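Local coordinates for methyltransferase (Streptococcus mutans, PDB 2B78), which is a putative S-adenosylmethionine-dependent methyltransferase that may act on RNA, joining an N-terminal PUA-like domain to a Rossmann-type catalytic domain, at residues E11-R16 / S23-N28; G17-S22 / G104-G109; N179-N184 / E205-S210; L197-V202 / A224-A229; D271-F276 / I314-E319. All blocks are in the same frame, centred on the assembly; numbering follows the deposited sequence.

Interaction 1. Residues E11-R16 / S23-N28; sequences EKKLKR and SRDYPN
Lys13 NZ meets Asp25 OD2 at 2.7 Å, a salt bridge that ties helix 8-16 of the PUA-like domain to the loop leaving strand 20-22. The ammonium arrives nearly along the C-O axis of that carboxylate oxygen, and the two side chains cross at about a right angle. A bend in the lysine chain at chi3 (74°) swings its end toward the acid, and CD also passes 3.4 Å from Asp25 OD2, so the aliphatic part shares the contact. Both residues are partly exposed. Beside the salt bridge Tyr26 and Leu14, both buried, approach obliquely. Tyr26 follows the short 3-10 segment 23-25, whose turn is closed by Tyr26 N bonding to Ser23 O at 2.8 Å. Its side chain also packs on Val58 of strand 57-63, while Leu14 reaches Leu61 of the same strand; the helix and the loop thus share one strand of the small sheet as their floor. Across the contact the phenol end meets a single leucine methyl, Leu14 CD1 lying 3.8 Å from Tyr26 OH.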
# COMPACT_ATOMS: atom_id res chain seq x y z
N GLU A 11 -8.98 -26.75 -1.52
CA GLU A 11 -10.01 -26.93 -2.54
C GLU A 11 -11.18 -25.95 -2.42
O GLU A 11 -11.50 -25.24 -3.37
CB GLU A 11 -10.55 -28.37 -2.49
CG GLU A 11 -11.42 -28.74 -3.67
CD GLU A 11 -12.06 -30.12 -3.52
OE1 GLU A 11 -11.36 -31.05 -3.06
OE2 GLU A 11 -13.25 -30.26 -3.86
N LYS A 12 -11.83 -25.91 -1.26
CA LYS A 12 -12.96 -25.02 -1.08
C LYS A 12 -12.57 -23.57 -1.36
O LYS A 12 -13.35 -22.81 -1.94
CB LYS A 12 -13.55 -25.15 0.34
CG LYS A 12 -12.59 -24.81 1.47
CD LYS A 12 -13.12 -25.28 2.83
CE LYS A 12 -13.88 -24.19 3.60
NZ LYS A 12 -15.19 -23.79 3.00
N LYS A 13 -11.36 -23.18 -0.97
CA LYS A 13 -10.92 -21.81 -1.21
C LYS A 13 -10.79 -21.56 -2.71
O LYS A 13 -11.26 -20.55 -3.22
CB LYS A 13 -9.60 -21.54 -0.50
CG LYS A 13 -9.75 -21.46 1.01
CD LYS A 13 -8.41 -21.37 1.73
CE LYS A 13 -7.78 -20.00 1.58
NZ LYS A 13 -6.56 -19.88 2.44
N LEU A 14 -10.15 -22.50 -3.41
CA LEU A 14 -9.99 -22.37 -4.86
C LEU A 14 -11.34 -22.23 -5.52
O LEU A 14 -11.55 -21.34 -6.34
CB LEU A 14 -9.25 -23.59 -5.43
CG LEU A 14 -7.74 -23.62 -5.26
CD1 LEU A 14 -7.18 -24.98 -5.69
CD2 LEU A 14 -7.12 -22.49 -6.09
N LYS A 15 -12.28 -23.11 -5.16
CA LYS A 15 -13.61 -23.06 -5.74
C LYS A 15 -14.37 -21.78 -5.38
O LYS A 15 -15.25 -21.35 -6.12
CB LYS A 15 -14.43 -24.29 -5.32
CG LYS A 15 -13.87 -25.61 -5.85
CD LYS A 15 -14.83 -26.78 -5.65
CE LYS A 15 -15.07 -27.09 -4.17
NZ LYS A 15 -15.93 -28.30 -3.99
N ARG A 16 -14.01 -21.17 -4.25
CA ARG A 16 -14.67 -19.95 -3.79
C ARG A 16 -14.10 -18.71 -4.49
O ARG A 16 -14.64 -17.60 -4.36
CB ARG A 16 -14.48 -19.80 -2.28
CG ARG A 16 -15.33 -18.72 -1.62
CD ARG A 16 -14.84 -18.48 -0.20
NE ARG A 16 -14.52 -19.73 0.47
CZ ARG A 16 -13.43 -19.94 1.19
NH1 ARG A 16 -12.54 -18.96 1.35
NH2 ARG A 16 -13.21 -21.12 1.74
N SER A 23 0.51 -21.04 2.43
CA SER A 23 1.46 -22.05 2.87
C SER A 23 0.74 -23.02 3.80
O SER A 23 0.86 -24.24 3.66
CB SER A 23 2.62 -21.37 3.60
OG SER A 23 3.61 -22.32 3.96
N ARG A 24 -0.03 -22.47 4.72
CA ARG A 24 -0.77 -23.26 5.70
C ARG A 24 -1.66 -24.33 5.08
O ARG A 24 -1.93 -25.36 5.71
CB ARG A 24 -1.64 -22.35 6.57
CG ARG A 24 -2.17 -23.02 7.82
CD ARG A 24 -1.09 -23.06 8.89
NE ARG A 24 -0.64 -21.71 9.21
CZ ARG A 24 0.39 -21.43 10.00
NH1 ARG A 24 1.08 -22.40 10.57
NH2 ARG A 24 0.71 -20.16 10.23
N ASP A 25 -2.11 -24.10 3.85
CA ASP A 25 -2.98 -25.05 3.17
C ASP A 25 -2.25 -25.98 2.21
O ASP A 25 -2.87 -26.81 1.53
CB ASP A 25 -4.09 -24.30 2.43
CG ASP A 25 -4.78 -23.26 3.30
OD1 ASP A 25 -4.81 -23.42 4.54
OD2 ASP A 25 -5.32 -22.27 2.75
N TYR A 26 -0.92 -25.84 2.15
CA TYR A 26 -0.06 -26.66 1.29
C TYR A 26 1.19 -26.99 2.11
O TYR A 26 2.32 -26.73 1.68
CB TYR A 26 0.32 -25.87 0.03
CG TYR A 26 -0.85 -25.58 -0.89
CD1 TYR A 26 -1.25 -26.50 -1.86
CD2 TYR A 26 -1.59 -24.41 -0.75
CE1 TYR A 26 -2.37 -26.26 -2.67
CE2 TYR A 26 -2.70 -24.16 -1.55
CZ TYR A 26 -3.09 -25.09 -2.50
OH TYR A 26 -4.21 -24.86 -3.27
N PRO A 27 1.01 -27.59 3.30
CA PRO A 27 2.04 -27.99 4.26
C PRO A 27 3.29 -28.71 3.75
O PRO A 27 4.42 -28.25 3.98
CB PRO A 27 1.27 -28.84 5.27
CG PRO A 27 0.17 -29.42 4.46
CD PRO A 27 -0.28 -28.23 3.65
N ASN A 28 3.11 -29.84 3.07
CA ASN A 28 4.25 -30.60 2.58
C ASN A 28 4.46 -30.48 1.07
O ASN A 28 4.34 -31.47 0.34
CB ASN A 28 4.08 -32.07 2.96
CG ASN A 28 3.91 -32.26 4.45
OD1 ASN A 28 2.81 -32.12 4.99
ND2 ASN A 28 5.01 -32.55 5.13

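Interaction 2. Residues G17-S22 / G104-G109; sequences GVQLLS and GDSFGG
This is a small, water-mediated polar contact between the residues leading into strand 20-22, within the PUA-like range, and the loop joining strands 96-101 and 110-115. Gln19 carries it from one side, with Ser106 and the backbone around Gly108 on the other. The glutamine chain is extended beyond CG (chi2 170°), which lays its amide against the loop backbone. There Gln19 OE1 sits 3.4 Å from Ser106 CA, a packing contact. The amide nitrogen is near the same residue, with Gln19 NE2 3.8 Å from Ser106 OG, too far for a hydrogen bond. The link comes instead through one water: it donates to Gln19 OE1 at 2.8 Å and accepts from Gly108 N at 2.9 Å. That bridge satisfies a backbone N-H of a buried glycine and helps fix which way the glutamine carbonyl points. Ser106 itself has a positive phi (68°) in this turn of the loop. Two residues before Gln19, Gly17 takes positive phi in the Schellman motif that ends helix 8-16. The segment 17-22 is then fixed to strand 57-63 by backbone bonds of Gln19 with Leu61 and of Leu21 with Val58 and Gly59. The loop 104-109, in turn, rests on helix 71-83, where Ser106 touches Leu77 and Phe107 meets Phe74 edge-to-face.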
# COMPACT_ATOMS: atom_id res chain seq x y z
N GLY A 17 -13.00 -18.88 -5.20
CA GLY A 17 -12.40 -17.76 -5.90
C GLY A 17 -11.16 -17.17 -5.24
O GLY A 17 -10.71 -16.09 -5.61
N VAL A 18 -10.60 -17.88 -4.26
CA VAL A 18 -9.40 -17.38 -3.59
C VAL A 18 -8.24 -17.75 -4.51
O VAL A 18 -8.06 -18.92 -4.86
CB VAL A 18 -9.22 -18.02 -2.20
CG1 VAL A 18 -7.94 -17.54 -1.55
CG2 VAL A 18 -10.41 -17.67 -1.32
N GLN A 19 -7.46 -16.75 -4.92
CA GLN A 19 -6.35 -16.99 -5.82
C GLN A 19 -5.05 -17.27 -5.11
O GLN A 19 -4.18 -17.96 -5.65
CB GLN A 19 -6.17 -15.78 -6.75
CG GLN A 19 -7.24 -15.65 -7.82
CD GLN A 19 -7.16 -14.32 -8.54
OE1 GLN A 19 -6.07 -13.85 -8.88
NE2 GLN A 19 -8.31 -13.71 -8.80
N LEU A 20 -4.91 -16.72 -3.91
CA LEU A 20 -3.70 -16.91 -3.11
C LEU A 20 -3.59 -18.33 -2.56
O LEU A 20 -4.54 -18.85 -1.97
CB LEU A 20 -3.70 -15.92 -1.95
CG LEU A 20 -2.64 -16.15 -0.88
CD1 LEU A 20 -1.26 -16.03 -1.49
CD2 LEU A 20 -2.83 -15.14 0.25
N LEU A 21 -2.44 -18.96 -2.77
CA LEU A 21 -2.20 -20.31 -2.28
C LEU A 21 -1.45 -20.16 -0.96
O LEU A 21 -0.26 -19.83 -0.94
CB LEU A 21 -1.34 -21.09 -3.28
CG LEU A 21 -1.89 -21.14 -4.71
CD1 LEU A 21 -0.91 -21.87 -5.61
CD2 LEU A 21 -3.24 -21.83 -4.72
N SER A 22 -2.15 -20.38 0.15
CA SER A 22 -1.54 -20.23 1.46
C SER A 22 -0.64 -21.38 1.86
O SER A 22 -0.97 -22.55 1.65
CB SER A 22 -2.62 -20.03 2.54
OG SER A 22 -3.17 -18.73 2.46
N GLY A 104 -6.14 -8.75 -7.37
CA GLY A 104 -7.27 -7.87 -7.58
C GLY A 104 -7.52 -7.77 -9.08
O GLY A 104 -8.62 -7.44 -9.52
N ASP A 105 -6.48 -8.04 -9.86
CA ASP A 105 -6.60 -7.99 -11.31
C ASP A 105 -6.29 -9.34 -11.94
O ASP A 105 -5.87 -9.44 -13.10
CB ASP A 105 -5.70 -6.91 -11.89
CG ASP A 105 -6.19 -5.52 -11.54
OD1 ASP A 105 -7.24 -5.10 -12.09
OD2 ASP A 105 -5.54 -4.87 -10.69
N SER A 106 -6.50 -10.38 -11.13
CA SER A 106 -6.32 -11.78 -11.53
C SER A 106 -4.94 -12.32 -11.83
O SER A 106 -4.80 -13.29 -12.58
CB SER A 106 -7.27 -12.12 -12.69
OG SER A 106 -8.61 -12.15 -12.22
N PHE A 107 -3.91 -11.72 -11.26
CA PHE A 107 -2.58 -12.27 -11.44
C PHE A 107 -1.71 -11.84 -10.28
O PHE A 107 -1.06 -10.79 -10.34
CB PHE A 107 -1.93 -11.84 -12.76
CG PHE A 107 -0.79 -12.73 -13.17
CD1 PHE A 107 -1.04 -13.99 -13.70
CD2 PHE A 107 0.53 -12.34 -12.94
CE1 PHE A 107 0.01 -14.86 -14.00
CE2 PHE A 107 1.59 -13.20 -13.24
CZ PHE A 107 1.33 -14.46 -13.77
N GLY A 108 -1.70 -12.64 -9.22
CA GLY A 108 -0.89 -12.30 -8.06
C GLY A 108 0.59 -12.27 -8.36
O GLY A 108 1.05 -12.90 -9.31
N GLY A 109 1.35 -11.53 -7.55
CA GLY A 109 2.79 -11.45 -7.73
C GLY A 109 3.27 -10.22 -8.47
O GLY A 109 4.47 -9.91 -8.47
O HOH W 1 -3.48 -14.87 -9.08

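Interaction 3. Residues N179-N184 / E205-S210; sequences NGISYN and ELINGS
A small apolar cluster in the methyltransferase part of the chain joins the two-stranded hairpin 174-178/181-185 to the C-terminal end of helix 200-210, away from the S-adenosyl-L-homocysteine site. Ile207 is its centre: its CD1 methyl is the atom reached by Asn179, Ile181 and Tyr183 alike. Ile181 and Ile207 extend toward each other tip to tip, and their CD1 methyls stand 3.4 Å apart, tighter than usual van der Waals contact. The ethyl branch of Ile181 takes the crowded position between the backbone N and the carbonyl carbon (chi1 72°), which sends CD1 to the helix; Ile181 CG1 follows at 3.8 Å from Ile207 CD1. Tyr183, from the same strand, points against Ile207 and puts its OH 3.9 Å from Ile207 CD1. Asn179, in the turn of the hairpin, adds its CB at 4.0 Å from that same methyl. No hydrogen bond crosses between the segments, so the contact rests on van der Waals packing. Just beyond Ile207 the helix ends in a Schellman motif with Gly209 as the C-prime residue: Ser210 N bonds to Glu205 O at 3.1 Å, and Gly209 N to Leu206 O. Around the cluster, Tyr183 meets His254 of helix 247-257 edge-to-face and touches Val228 and Ala229 of helix 225-232. Ile207 leans on Ala229 as well, so the hairpin, helix 200-210 and helix 225-232 come together here.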
# COMPACT_ATOMS: atom_id res chain seq x y z
N ASN A 179 -5.47 14.27 -6.16
CA ASN A 179 -6.56 15.04 -5.57
C ASN A 179 -6.35 16.51 -5.90
O ASN A 179 -6.80 17.39 -5.16
CB ASN A 179 -6.60 14.84 -4.06
CG ASN A 179 -6.94 13.43 -3.66
OD1 ASN A 179 -6.33 12.87 -2.74
ND2 ASN A 179 -7.91 12.83 -4.34
N GLY A 180 -5.64 16.78 -6.98
CA GLY A 180 -5.41 18.17 -7.35
C GLY A 180 -4.27 18.91 -6.69
O GLY A 180 -4.13 20.11 -6.90
N ILE A 181 -3.47 18.23 -5.87
CA ILE A 181 -2.32 18.90 -5.25
C ILE A 181 -1.05 18.13 -5.63
O ILE A 181 -1.11 16.96 -6.04
CB ILE A 181 -2.47 19.03 -3.70
CG1 ILE A 181 -2.31 17.68 -3.02
CG2 ILE A 181 -3.85 19.63 -3.36
CD1 ILE A 181 -2.07 17.81 -1.52
N SER A 182 0.10 18.80 -5.53
CA SER A 182 1.37 18.19 -5.93
C SER A 182 2.12 17.44 -4.85
O SER A 182 2.07 17.80 -3.68
CB SER A 182 2.30 19.26 -6.51
OG SER A 182 1.71 19.90 -7.64
N TYR A 183 2.83 16.39 -5.28
CA TYR A 183 3.64 15.57 -4.40
C TYR A 183 4.93 15.22 -5.14
O TYR A 183 4.90 14.92 -6.34
CB TYR A 183 2.91 14.26 -4.05
CG TYR A 183 1.70 14.44 -3.18
CD1 TYR A 183 1.82 14.61 -1.81
CD2 TYR A 183 0.42 14.45 -3.74
CE1 TYR A 183 0.69 14.79 -0.99
CE2 TYR A 183 -0.71 14.62 -2.94
CZ TYR A 183 -0.56 14.79 -1.56
OH TYR A 183 -1.67 14.95 -0.77
N ASN A 184 6.04 15.26 -4.42
CA ASN A 184 7.36 14.96 -4.97
C ASN A 184 7.65 13.46 -4.83
O ASN A 184 7.59 12.90 -3.74
CB ASN A 184 8.42 15.79 -4.22
CG ASN A 184 9.85 15.44 -4.63
OD1 ASN A 184 10.49 14.56 -4.05
ND2 ASN A 184 10.36 16.13 -5.64
N GLU A 205 -9.45 13.46 2.41
CA GLU A 205 -10.25 13.92 3.55
C GLU A 205 -9.58 15.10 4.24
O GLU A 205 -10.24 16.05 4.66
CB GLU A 205 -10.44 12.79 4.57
CG GLU A 205 -11.22 11.60 4.05
CD GLU A 205 -12.68 11.93 3.83
OE1 GLU A 205 -13.39 12.15 4.83
OE2 GLU A 205 -13.12 11.97 2.66
N LEU A 206 -8.26 15.02 4.36
CA LEU A 206 -7.48 16.07 5.00
C LEU A 206 -7.49 17.34 4.16
O LEU A 206 -7.68 18.45 4.67
CB LEU A 206 -6.05 15.56 5.22
CG LEU A 206 -5.92 14.49 6.32
CD1 LEU A 206 -4.61 13.72 6.23
CD2 LEU A 206 -6.03 15.20 7.68
N ILE A 207 -7.29 17.18 2.85
CA ILE A 207 -7.29 18.32 1.95
C ILE A 207 -8.65 18.96 1.96
O ILE A 207 -8.79 20.17 1.78
CB ILE A 207 -6.96 17.89 0.52
CG1 ILE A 207 -5.53 17.35 0.49
CG2 ILE A 207 -7.15 19.06 -0.45
CD1 ILE A 207 -5.17 16.64 -0.78
N ASN A 208 -9.67 18.14 2.18
CA ASN A 208 -11.05 18.58 2.22
C ASN A 208 -11.41 19.44 3.44
O ASN A 208 -12.42 20.17 3.43
CB ASN A 208 -11.95 17.36 2.18
CG ASN A 208 -12.91 17.41 1.05
OD1 ASN A 208 -13.64 18.41 0.92
ND2 ASN A 208 -12.93 16.37 0.21
N GLY A 209 -10.59 19.36 4.48
CA GLY A 209 -10.85 20.16 5.67
C GLY A 209 -11.07 19.39 6.96
O GLY A 209 -11.52 19.97 7.96
N SER A 210 -10.74 18.10 6.98
CA SER A 210 -10.94 17.31 8.18
C SER A 210 -10.13 17.87 9.35
O SER A 210 -10.53 17.70 10.50
CB SER A 210 -10.56 15.84 7.93
OG SER A 210 -9.16 15.67 7.79

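Interaction 4. Residues L197-V202 / A224-A229; sequences LDQRQV and AAFSVA
Phe226 meets Gln199 and Val202 with the outer end of its ring, and these three buried side chains make up the contact. With CG beside the backbone N (chi1 -77°), the phenylalanine extends from helix 225-232 to the start of helix 200-210. Val202 approaches the ring obliquely, its CG1 methyl 3.6 Å from Phe226 CE1. Gln199 crosses the phenylalanine at about a right angle and brings its amide to the far tip of the ring, where Gln199 NE2 lies at the edge, near the ring plane, 3.5 Å from Phe226 CZ. The amide plane is turned 57° from the ring. In the Rossmann-type methyltransferase fold, helix 225-232 follows strand 215-219 and leads to strand 237-242, which ends at Asp242, a residue of the S-adenosyl-L-homocysteine site; the side chains of Phe226 and Asp242 are about 10 Å apart. Gln199 occupies the N-cap position of helix 200-210. Its NE2 is not left to the ring alone, since it donates a hydrogen bond to Asp292 OD2, which would help hold the amide in its rotation. Val202 and Phe226 have the closest pair of CA atoms, 8.1 Å apart, while Leu206, one turn further along helix 200-210, also packs against Phe226.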
# COMPACT_ATOMS: atom_id res chain seq x y z
N LEU A 197 0.49 5.56 -2.61
CA LEU A 197 -0.72 5.89 -3.34
C LEU A 197 -2.00 5.33 -2.75
O LEU A 197 -3.07 5.92 -2.93
CB LEU A 197 -0.59 5.45 -4.81
CG LEU A 197 0.56 6.08 -5.62
CD1 LEU A 197 0.56 5.51 -7.03
CD2 LEU A 197 0.40 7.59 -5.67
N ASP A 198 -1.91 4.20 -2.05
CA ASP A 198 -3.11 3.62 -1.47
C ASP A 198 -3.79 4.49 -0.41
O ASP A 198 -4.95 4.27 -0.09
CB ASP A 198 -2.84 2.21 -0.91
CG ASP A 198 -1.65 2.17 0.03
OD1 ASP A 198 -1.51 3.06 0.88
OD2 ASP A 198 -0.85 1.21 -0.08
N GLN A 199 -3.09 5.49 0.11
CA GLN A 199 -3.70 6.36 1.12
C GLN A 199 -4.31 7.64 0.54
O GLN A 199 -4.61 8.60 1.27
CB GLN A 199 -2.66 6.71 2.18
CG GLN A 199 -2.03 5.47 2.79
CD GLN A 199 -0.97 5.77 3.82
OE1 GLN A 199 0.02 6.45 3.53
NE2 GLN A 199 -1.16 5.25 5.03
N ARG A 200 -4.52 7.63 -0.77
CA ARG A 200 -5.07 8.79 -1.48
C ARG A 200 -6.38 9.33 -0.93
O ARG A 200 -6.57 10.54 -0.87
CB ARG A 200 -5.29 8.45 -2.96
CG ARG A 200 -5.97 9.57 -3.75
CD ARG A 200 -6.02 9.25 -5.24
NE ARG A 200 -6.89 8.12 -5.51
CZ ARG A 200 -6.48 6.87 -5.75
NH1 ARG A 200 -5.19 6.57 -5.77
NH2 ARG A 200 -7.38 5.93 -5.97
N GLN A 201 -7.29 8.45 -0.56
CA GLN A 201 -8.58 8.91 -0.07
C GLN A 201 -8.48 9.47 1.35
O GLN A 201 -9.31 10.27 1.76
CB GLN A 201 -9.61 7.79 -0.20
CG GLN A 201 -9.66 7.25 -1.64
CD GLN A 201 -10.76 6.25 -1.89
OE1 GLN A 201 -11.36 5.70 -0.96
NE2 GLN A 201 -11.04 5.99 -3.17
N VAL A 202 -7.46 9.06 2.10
CA VAL A 202 -7.28 9.58 3.45
C VAL A 202 -6.74 11.00 3.30
O VAL A 202 -7.16 11.92 4.03
CB VAL A 202 -6.27 8.74 4.27
CG1 VAL A 202 -6.19 9.28 5.69
CG2 VAL A 202 -6.71 7.27 4.30
N ALA A 224 5.99 13.02 4.99
CA ALA A 224 4.96 13.95 5.47
C ALA A 224 3.85 14.24 4.47
O ALA A 224 3.31 15.35 4.45
CB ALA A 224 5.62 15.25 5.90
N ALA A 225 3.50 13.26 3.63
CA ALA A 225 2.42 13.49 2.67
C ALA A 225 1.09 13.82 3.37
O ALA A 225 0.29 14.59 2.83
CB ALA A 225 2.26 12.27 1.76
N PHE A 226 0.84 13.25 4.55
CA PHE A 226 -0.41 13.55 5.28
C PHE A 226 -0.38 14.98 5.80
O PHE A 226 -1.41 15.65 5.88
CB PHE A 226 -0.60 12.62 6.49
CG PHE A 226 -1.07 11.24 6.16
CD1 PHE A 226 -2.20 11.03 5.37
CD2 PHE A 226 -0.42 10.13 6.70
CE1 PHE A 226 -2.66 9.73 5.12
CE2 PHE A 226 -0.87 8.84 6.46
CZ PHE A 226 -1.99 8.64 5.66
N SER A 227 0.82 15.44 6.17
CA SER A 227 0.98 16.78 6.70
C SER A 227 0.71 17.84 5.64
O SER A 227 0.03 18.85 5.90
CB SER A 227 2.39 16.95 7.27
OG SER A 227 2.59 16.02 8.31
N VAL A 228 1.23 17.63 4.43
CA VAL A 228 1.02 18.57 3.35
C VAL A 228 -0.47 18.60 2.98
O VAL A 228 -1.03 19.66 2.70
CB VAL A 228 1.90 18.22 2.10
CG1 VAL A 228 1.41 16.94 1.44
CG2 VAL A 228 1.89 19.37 1.11
N ALA A 229 -1.12 17.43 3.00
CA ALA A 229 -2.55 17.33 2.69
C ALA A 229 -3.34 18.15 3.70
O ALA A 229 -4.21 18.96 3.35
CB ALA A 229 -2.99 15.85 2.74

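Interaction 5. Residues D271-F276 / I314-E319; sequences DVFDYF and IRQGLE
Helices 272-276 and 314-319 run in similar directions, their axes 33° apart and 10.6 Å from each other at closest approach; Phe276 and Gln316 bring their CA atoms to 6.5 Å. Gln316 bridges the gap, and it meets both phenylalanines of the facing helix. Its CB lies over the face of the Phe276 ring, 3.6 Å from the centroid and 11° off the normal, a CH-pi contact. The chain is extended beyond CG (chi2 -169°), so the amide passes the ring and continues to helix 272-281. There Gln316 OE1 comes within 3.1 Å of Phe276 CB, while Gln316 NE2 sits at the edge of the Phe273 ring, 3.7 Å from Phe273 CD1. The Phe276 ring also reaches the backbone of helix 306-319, Phe276 CE1 lying 3.5 Å from Gly317 N. These helices belong to the Rossmann-type methyltransferase fold, following strands 265-269 and 286-291 of its central sheet, and Phe276 also packs on Leu219 of strand 215-219. Asp271, which with Val272 contacts S-adenosyl-L-homocysteine in a structure of this protein, is the N-cap of helix 272-281: Asp271 OD2 accepts from Asp274 N through its anti lone pair, and weakly from Phe273 N. A water donates both to Phe273 O and to Gln316 OE1, the latter at 2.7 Å. Arg280, one turn beyond Phe276, is a second donor to Gln316 OE1.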
# COMPACT_ATOMS: atom_id res chain seq x y z
N ASP A 271 12.97 9.21 17.12
CA ASP A 271 12.28 7.94 17.33
C ASP A 271 10.89 8.35 17.85
O ASP A 271 10.77 9.28 18.66
CB ASP A 271 13.03 7.13 18.39
CG ASP A 271 12.30 5.86 18.76
OD1 ASP A 271 12.42 4.85 18.02
OD2 ASP A 271 11.60 5.89 19.78
N VAL A 272 9.85 7.67 17.38
CA VAL A 272 8.49 8.03 17.80
C VAL A 272 8.25 7.90 19.30
O VAL A 272 7.53 8.71 19.88
CB VAL A 272 7.44 7.22 17.00
CG1 VAL A 272 6.05 7.38 17.62
CG2 VAL A 272 7.39 7.73 15.55
N PHE A 273 8.83 6.89 19.93
CA PHE A 273 8.64 6.76 21.37
C PHE A 273 9.41 7.86 22.08
O PHE A 273 8.98 8.37 23.12
CB PHE A 273 9.07 5.39 21.87
CG PHE A 273 8.09 4.30 21.52
CD1 PHE A 273 6.83 4.27 22.13
CD2 PHE A 273 8.40 3.35 20.56
CE1 PHE A 273 5.89 3.29 21.78
CE2 PHE A 273 7.46 2.36 20.20
CZ PHE A 273 6.21 2.34 20.81
N ASP A 274 10.56 8.25 21.53
CA ASP A 274 11.33 9.32 22.15
C ASP A 274 10.54 10.62 22.00
O ASP A 274 10.62 11.51 22.86
CB ASP A 274 12.71 9.48 21.49
CG ASP A 274 13.70 8.40 21.92
OD1 ASP A 274 13.52 7.80 23.00
OD2 ASP A 274 14.67 8.15 21.17
N TYR A 275 9.77 10.73 20.92
CA TYR A 275 8.98 11.94 20.74
C TYR A 275 7.81 11.98 21.72
O TYR A 275 7.42 13.05 22.18
CB TYR A 275 8.44 12.07 19.31
CG TYR A 275 7.86 13.45 19.08
CD1 TYR A 275 8.69 14.54 18.86
CD2 TYR A 275 6.49 13.68 19.18
CE1 TYR A 275 8.18 15.84 18.76
CE2 TYR A 275 5.96 14.97 19.08
CZ TYR A 275 6.82 16.05 18.87
OH TYR A 275 6.32 17.33 18.78
N PHE A 276 7.25 10.81 22.04
CA PHE A 276 6.14 10.76 22.98
C PHE A 276 6.63 11.32 24.31
O PHE A 276 5.95 12.14 24.93
CB PHE A 276 5.63 9.33 23.17
CG PHE A 276 4.65 8.88 22.12
CD1 PHE A 276 3.59 9.69 21.74
CD2 PHE A 276 4.76 7.61 21.54
CE1 PHE A 276 2.64 9.25 20.81
CE2 PHE A 276 3.83 7.16 20.61
CZ PHE A 276 2.77 7.99 20.24
N ILE A 314 -1.25 4.07 20.45
CA ILE A 314 -2.55 4.62 20.80
C ILE A 314 -2.56 5.15 22.23
O ILE A 314 -3.03 6.25 22.50
CB ILE A 314 -3.66 3.56 20.65
CG1 ILE A 314 -3.84 3.20 19.17
CG2 ILE A 314 -4.97 4.07 21.24
CD1 ILE A 314 -4.45 4.33 18.32
N ARG A 315 -2.01 4.35 23.15
CA ARG A 315 -1.96 4.72 24.57
C ARG A 315 -1.18 6.01 24.78
O ARG A 315 -1.67 6.96 25.40
CB ARG A 315 -1.33 3.61 25.40
CG ARG A 315 -1.29 3.89 26.92
CD ARG A 315 -0.73 2.71 27.72
NE ARG A 315 -1.54 1.50 27.55
CZ ARG A 315 -1.24 0.50 26.73
NH1 ARG A 315 -0.14 0.55 25.97
NH2 ARG A 315 -2.06 -0.54 26.64
N GLN A 316 0.04 6.05 24.26
CA GLN A 316 0.87 7.22 24.42
C GLN A 316 0.36 8.42 23.61
O GLN A 316 0.52 9.57 24.04
CB GLN A 316 2.31 6.87 24.09
CG GLN A 316 2.89 5.89 25.12
CD GLN A 316 4.39 5.71 25.01
OE1 GLN A 316 5.13 6.67 24.76
NE2 GLN A 316 4.85 4.48 25.20
N GLY A 317 -0.26 8.16 22.47
CA GLY A 317 -0.81 9.24 21.68
C GLY A 317 -1.93 9.93 22.43
O GLY A 317 -2.06 11.16 22.42
N LEU A 318 -2.76 9.13 23.10
CA LEU A 318 -3.88 9.67 23.87
C LEU A 318 -3.40 10.61 24.96
O LEU A 318 -4.12 11.53 25.34
CB LEU A 318 -4.69 8.53 24.49
CG LEU A 318 -5.56 7.77 23.49
CD1 LEU A 318 -6.14 6.53 24.14
CD2 LEU A 318 -6.66 8.69 23.00
N GLU A 319 -2.19 10.38 25.46
CA GLU A 319 -1.63 11.21 26.53
C GLU A 319 -1.29 12.62 26.07
O GLU A 319 -1.21 13.54 26.89
CB GLU A 319 -0.36 10.56 27.10
CG GLU A 319 -0.57 9.19 27.75
CD GLU A 319 0.71 8.66 28.36
OE1 GLU A 319 1.24 9.32 29.28
OE2 GLU A 319 1.19 7.61 27.91
O HOH W 2 7.60 7.38 25.44

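In the fold
Interactions 1 and 2 touch each other and follow helix 8-16 into strand 20-22, yet one closes with a salt bridge beside a buried tyrosine and leucine, the other with a glutamine and a water. Interactions 3 and 4, with centres about 7 Å apart, share helix 200-210: its N-terminal end packs a phenylalanine, its C-terminal end gathers methyl groups. Interaction 4 alone is fully buried; 1, 2, 3 and 5 are partly buried. Interaction 5 stands separate, its centre about 21 Å from that of interaction 4, and pairs two helices through a ring face and an amide. Only interaction 1 has a direct hydrogen bond across; interactions 2 and 5 use water, whereas interactions 3 and 4 rely on packing.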